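Local coordinates for protein GH127 beta-L-arabinofuranoside (Geobacillus stearothermophilus, PDB 4QK0) that probably hydrolyses beta-L-arabinofuranosides as a glycoside hydrolase of family GH127, releasing L-arabinose from the non-reducing ends of its substrates, at residues Val30-Trp39 with Trp82-Lys93. Residues are numbered along the deposited sequence; the frame is centred on the assembly and turned at random.
Sequences VRHEVIPYQW and WLEAVAYLLETK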
loop_
_atom_site.group_PDB
_atom_site.type_symbol
_atom_site.label_atom_id
_atom_site.label_comp_id
_atom_site.label_asym_id
_atom_site.label_seq_id
_atom_site.Cartn_x
_atom_site.Cartn_y
_atom_site.Cartn_z
ATOM N N VAL A 30 -21.834 -19.328 -18.757
ATOM C CA VAL A 30 -21.053 -20.414 -18.133
ATOM C C VAL A 30 -21.117 -21.699 -18.945
ATOM O O VAL A 30 -20.117 -22.414 -19.094
ATOM C CB VAL A 30 -21.569 -20.683 -16.684
ATOM C CG1 VAL A 30 -20.999 -21.974 -16.124
ATOM C CG2 VAL A 30 -21.181 -19.562 -15.765
ATOM N N ARG A 31 -22.308 -22.000 -19.470
ATOM C CA ARG A 31 -22.531 -23.251 -20.203
ATOM C C ARG A 31 -21.831 -23.268 -21.544
ATOM O O ARG A 31 -21.232 -24.285 -21.912
ATOM C CB ARG A 31 -24.044 -23.501 -20.414
ATOM C CG ARG A 31 -24.351 -24.822 -21.182
ATOM C CD ARG A 31 -25.848 -25.035 -21.351
ATOM N NE ARG A 31 -26.324 -25.636 -20.116
ATOM C CZ ARG A 31 -27.143 -25.086 -19.243
ATOM N NH1 ARG A 31 -27.679 -23.904 -19.467
ATOM N NH2 ARG A 31 -27.445 -25.764 -18.150
ATOM N N HIS A 32 -21.897 -22.157 -22.279
ATOM C CA HIS A 32 -21.365 -22.159 -23.648
ATOM C C HIS A 32 -19.942 -21.673 -23.773
ATOM O O HIS A 32 -19.244 -22.137 -24.641
ATOM C CB HIS A 32 -22.285 -21.387 -24.571
ATOM C CG HIS A 32 -23.645 -21.993 -24.653
ATOM N ND1 HIS A 32 -24.800 -21.289 -24.372
ATOM C CD2 HIS A 32 -24.032 -23.270 -24.904
ATOM C CE1 HIS A 32 -25.842 -22.098 -24.485
ATOM N NE2 HIS A 32 -25.404 -23.306 -24.802
ATOM N N GLU A 33 -19.480 -20.801 -22.879
ATOM C CA GLU A 33 -18.113 -20.277 -22.939
ATOM C C GLU A 33 -17.217 -20.799 -21.824
ATOM O O GLU A 33 -16.158 -21.365 -22.085
ATOM C CB GLU A 33 -18.162 -18.741 -22.899
ATOM C CG GLU A 33 -16.800 -18.079 -22.715
ATOM C CD GLU A 33 -15.833 -18.379 -23.868
ATOM O OE1 GLU A 33 -14.624 -18.640 -23.604
ATOM O OE2 GLU A 33 -16.301 -18.337 -25.044
ATOM N N VAL A 34 -17.620 -20.588 -20.576
ATOM C CA VAL A 34 -16.704 -20.828 -19.488
ATOM C C VAL A 34 -16.345 -22.277 -19.291
ATOM O O VAL A 34 -15.161 -22.644 -19.252
ATOM C CB VAL A 34 -17.239 -20.273 -18.164
ATOM C CG1 VAL A 34 -16.217 -20.463 -17.061
ATOM C CG2 VAL A 34 -17.579 -18.794 -18.262
ATOM N N ILE A 35 -17.346 -23.141 -19.165
ATOM C CA ILE A 35 -17.072 -24.567 -18.912
ATOM C C ILE A 35 -16.372 -25.296 -20.080
ATOM O O ILE A 35 -15.396 -26.049 -19.894
ATOM C CB ILE A 35 -18.375 -25.265 -18.471
ATOM C CG1 ILE A 35 -18.665 -24.933 -17.000
ATOM C CG2 ILE A 35 -18.333 -26.768 -18.717
ATOM C CD1 ILE A 35 -17.602 -25.308 -16.008
ATOM N N PRO A 36 -16.823 -25.065 -21.305
ATOM C CA PRO A 36 -16.053 -25.614 -22.438
ATOM C C PRO A 36 -14.595 -25.148 -22.547
ATOM O O PRO A 36 -13.706 -25.965 -22.821
ATOM C CB PRO A 36 -16.861 -25.144 -23.657
ATOM C CG PRO A 36 -18.260 -25.086 -23.135
ATOM C CD PRO A 36 -18.081 -24.463 -21.757
ATOM N N TYR A 37 -14.339 -23.859 -22.328
ATOM C CA TYR A 37 -12.959 -23.344 -22.372
ATOM C C TYR A 37 -12.109 -24.014 -21.297
ATOM O O TYR A 37 -10.970 -24.436 -21.556
ATOM C CB TYR A 37 -12.929 -21.809 -22.214
ATOM C CG TYR A 37 -11.544 -21.216 -22.353
ATOM C CD1 TYR A 37 -10.693 -21.142 -21.270
ATOM C CD2 TYR A 37 -11.065 -20.800 -23.591
ATOM C CE1 TYR A 37 -9.401 -20.645 -21.395
ATOM C CE2 TYR A 37 -9.775 -20.286 -23.727
ATOM C CZ TYR A 37 -8.960 -20.202 -22.621
ATOM O OH TYR A 37 -7.699 -19.694 -22.751
ATOM N N GLN A 38 -12.657 -24.109 -20.085
ATOM C CA GLN A 38 -11.901 -24.748 -19.016
ATOM C C GLN A 38 -11.631 -26.199 -19.302
ATOM O O GLN A 38 -10.565 -26.719 -18.947
ATOM C CB GLN A 38 -12.604 -24.639 -17.679
ATOM C CG GLN A 38 -12.561 -23.260 -17.023
ATOM C CD GLN A 38 -11.157 -22.632 -16.861
ATOM O OE1 GLN A 38 -10.379 -23.072 -16.015
ATOM N NE2 GLN A 38 -10.850 -21.552 -17.639
ATOM N N TRP A 39 -12.592 -26.888 -19.930
ATOM C CA TRP A 39 -12.347 -28.287 -20.317
ATOM C C TRP A 39 -11.106 -28.402 -21.217
ATOM O O TRP A 39 -10.269 -29.301 -21.059
ATOM C CB TRP A 39 -13.608 -28.891 -20.975
ATOM C CG TRP A 39 -13.441 -30.295 -21.409
ATOM C CD1 TRP A 39 -13.534 -30.757 -22.683
ATOM C CD2 TRP A 39 -13.088 -31.437 -20.590
ATOM N NE1 TRP A 39 -13.247 -32.096 -22.716
ATOM C CE2 TRP A 39 -12.973 -32.549 -21.458
ATOM C CE3 TRP A 39 -12.874 -31.622 -19.227
ATOM C CZ2 TRP A 39 -12.700 -33.833 -21.008
ATOM C CZ3 TRP A 39 -12.552 -32.921 -18.761
ATOM C CH2 TRP A 39 -12.467 -34.006 -19.649
ATOM N N TRP A 82 -14.545 -28.241 -11.808
ATOM C CA TRP A 82 -15.154 -28.280 -13.140
ATOM C C TRP A 82 -16.318 -29.315 -13.119
ATOM O O TRP A 82 -17.441 -29.010 -13.567
ATOM C CB TRP A 82 -14.097 -28.594 -14.220
ATOM C CG TRP A 82 -14.593 -28.651 -15.627
ATOM C CD1 TRP A 82 -14.655 -27.615 -16.519
ATOM C CD2 TRP A 82 -15.132 -29.788 -16.307
ATOM N NE1 TRP A 82 -15.207 -28.048 -17.699
ATOM C CE2 TRP A 82 -15.483 -29.376 -17.601
ATOM C CE3 TRP A 82 -15.321 -31.119 -15.960
ATOM C CZ2 TRP A 82 -16.035 -30.246 -18.539
ATOM C CZ3 TRP A 82 -15.844 -31.990 -16.911
ATOM C CH2 TRP A 82 -16.194 -31.546 -18.176
ATOM N N LEU A 83 -16.076 -30.495 -12.533
ATOM C CA LEU A 83 -17.166 -31.509 -12.410
ATOM C C LEU A 83 -18.375 -30.990 -11.628
ATOM O O LEU A 83 -19.518 -31.212 -12.010
ATOM C CB LEU A 83 -16.661 -32.773 -11.759
ATOM C CG LEU A 83 -15.717 -33.618 -12.643
ATOM C CD1 LEU A 83 -15.032 -34.675 -11.814
ATOM C CD2 LEU A 83 -16.473 -34.258 -13.781
ATOM N N GLU A 84 -18.117 -30.242 -10.568
ATOM C CA GLU A 84 -19.186 -29.724 -9.752
ATOM C C GLU A 84 -20.033 -28.761 -10.521
ATOM O O GLU A 84 -21.280 -28.815 -10.482
ATOM C CB GLU A 84 -18.665 -29.086 -8.461
ATOM C CG GLU A 84 -19.819 -28.739 -7.507
ATOM C CD GLU A 84 -19.429 -27.892 -6.294
ATOM O OE1 GLU A 84 -18.236 -27.823 -5.979
ATOM O OE2 GLU A 84 -20.341 -27.321 -5.642
ATOM N N ALA A 85 -19.400 -27.858 -11.237
ATOM C CA ALA A 85 -20.185 -26.946 -12.079
ATOM C C ALA A 85 -20.981 -27.683 -13.166
ATOM O O ALA A 85 -22.110 -27.308 -13.493
ATOM C CB ALA A 85 -19.283 -25.932 -12.734
ATOM N N VAL A 86 -20.355 -28.678 -13.772
ATOM C CA VAL A 86 -21.002 -29.447 -14.845
ATOM C C VAL A 86 -22.258 -30.126 -14.305
ATOM O O VAL A 86 -23.300 -30.044 -14.918
ATOM C CB VAL A 86 -20.004 -30.470 -15.440
ATOM C CG1 VAL A 86 -20.723 -31.592 -16.149
ATOM C CG2 VAL A 86 -19.042 -29.786 -16.401
ATOM N N ALA A 87 -22.142 -30.720 -13.118
ATOM C CA ALA A 87 -23.309 -31.245 -12.381
ATOM C C ALA A 87 -24.447 -30.289 -12.310
ATOM O O ALA A 87 -25.598 -30.636 -12.655
ATOM C CB ALA A 87 -22.904 -31.646 -10.980
ATOM N N TYR A 88 -24.166 -29.039 -11.918
ATOM C CA TYR A 88 -25.245 -28.055 -11.813
ATOM C C TYR A 88 -25.782 -27.696 -13.169
ATOM O O TYR A 88 -26.984 -27.400 -13.309
ATOM C CB TYR A 88 -24.807 -26.784 -11.073
ATOM C CG TYR A 88 -24.290 -27.032 -9.669
ATOM C CD1 TYR A 88 -24.959 -27.871 -8.797
ATOM C CD2 TYR A 88 -23.145 -26.405 -9.214
ATOM C CE1 TYR A 88 -24.500 -28.084 -7.498
ATOM C CE2 TYR A 88 -22.662 -26.624 -7.930
ATOM C CZ TYR A 88 -23.348 -27.458 -7.073
ATOM O OH TYR A 88 -22.859 -27.684 -5.814
ATOM N N LEU A 89 -24.909 -27.673 -14.174
ATOM C CA LEU A 89 -25.388 -27.362 -15.521
ATOM C C LEU A 89 -26.377 -28.423 -16.013
ATOM O O LEU A 89 -27.399 -28.099 -16.647
ATOM C CB LEU A 89 -24.232 -27.236 -16.494
ATOM C CG LEU A 89 -23.481 -25.910 -16.303
ATOM C CD1 LEU A 89 -22.256 -25.910 -17.203
ATOM C CD2 LEU A 89 -24.314 -24.710 -16.620
ATOM N N LEU A 90 -26.057 -29.678 -15.727
ATOM C CA LEU A 90 -26.909 -30.792 -16.109
ATOM C C LEU A 90 -28.251 -30.828 -15.411
ATOM O O LEU A 90 -29.159 -31.425 -15.948
ATOM C CB LEU A 90 -26.195 -32.120 -15.879
ATOM C CG LEU A 90 -24.939 -32.347 -16.721
ATOM C CD1 LEU A 90 -24.232 -33.625 -16.326
ATOM C CD2 LEU A 90 -25.250 -32.381 -18.215
ATOM N N GLU A 91 -28.389 -30.230 -14.227
ATOM C CA GLU A 91 -29.702 -30.084 -13.581
ATOM C C GLU A 91 -30.632 -29.198 -14.373
ATOM O O GLU A 91 -31.836 -29.331 -14.241
ATOM C CB GLU A 91 -29.598 -29.435 -12.199
ATOM C CG GLU A 91 -29.073 -30.318 -11.088
ATOM C CD GLU A 91 -29.182 -29.688 -9.700
ATOM O OE1 GLU A 91 -29.109 -28.442 -9.589
ATOM O OE2 GLU A 91 -29.337 -30.441 -8.701
ATOM N N THR A 92 -30.106 -28.234 -15.121
ATOM C CA THR A 92 -30.964 -27.266 -15.807
ATOM C C THR A 92 -30.994 -27.472 -17.324
ATOM O O THR A 92 -31.625 -26.717 -18.026
ATOM C CB THR A 92 -30.551 -25.795 -15.506
ATOM O OG1 THR A 92 -29.257 -25.508 -16.062
ATOM C CG2 THR A 92 -30.545 -25.522 -14.008
ATOM N N LYS A 93 -30.289 -28.474 -17.832
ATOM C CA LYS A 93 -30.351 -28.810 -19.251
ATOM C C LYS A 93 -29.492 -30.031 -19.494
ATOM O O LYS A 93 -28.252 -29.968 -19.390
ATOM C CB LYS A 93 -29.856 -27.661 -20.133
ATOM C CG LYS A 93 -29.994 -27.963 -21.620
ATOM C CD LYS A 93 -29.348 -26.915 -22.513
ATOM C CE LYS A 93 -28.582 -27.684 -23.630
ATOM N NZ LYS A 93 -29.168 -27.518 -24.992
HETATM O O HOH W 1 -25.846 -28.137 -19.708
#
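Two nearly antiparallel helices of the GH127 catalytic domain, a helical domain of the six-hairpin clan, pack here through I35, W82 and L89, with one hydrogen bond from W82 at one end and two from R31 at the other. The axes of segments 30-39 and 82-92, which lie on helices 22-42 and 76-92, come within 10.8 Å, and their directions differ by 152°. I35 is a knob in the hole formed by W82, A85, V86 and L89. Its CD1 meets A85 CB at 3.7 Å, CG2 faces V86 CG2, and CG1 lies against L89 CD1 as the two side chains pass in opposite directions. W82 extends with CG anti to the backbone N (chi1 -179°), which carries the indole across to helix 30-39. There NE1 donates to I35 O at 3.0 Å, nearly straight at 166° and in the ring plane. This oxygen also accepts from W39 N, from the other face of its carbonyl. W39 forms an offset stack with W82, six-membered ring centroids 4.6 Å apart. V86 CG2 lies over the opposite face of the indole. A leucine in place of W82 would probably leave I35 O without its second donor and W39 without its stacking partner. At the other end, R31 NH2 donates to L89 O and T92 OG1, each at 2.8 Å and in the guanidinium plane; the bond to L89 O is the more bent of the two. L89 CD2 and K93 CB lie over opposite faces of that group. A water accepts from R31 NE and donates to K93 O. Around the pair, helix 96-112 touches W39 and L83, helix 140-158 borders A87 and Y88, and helix 413-422 meets V30 and Q38.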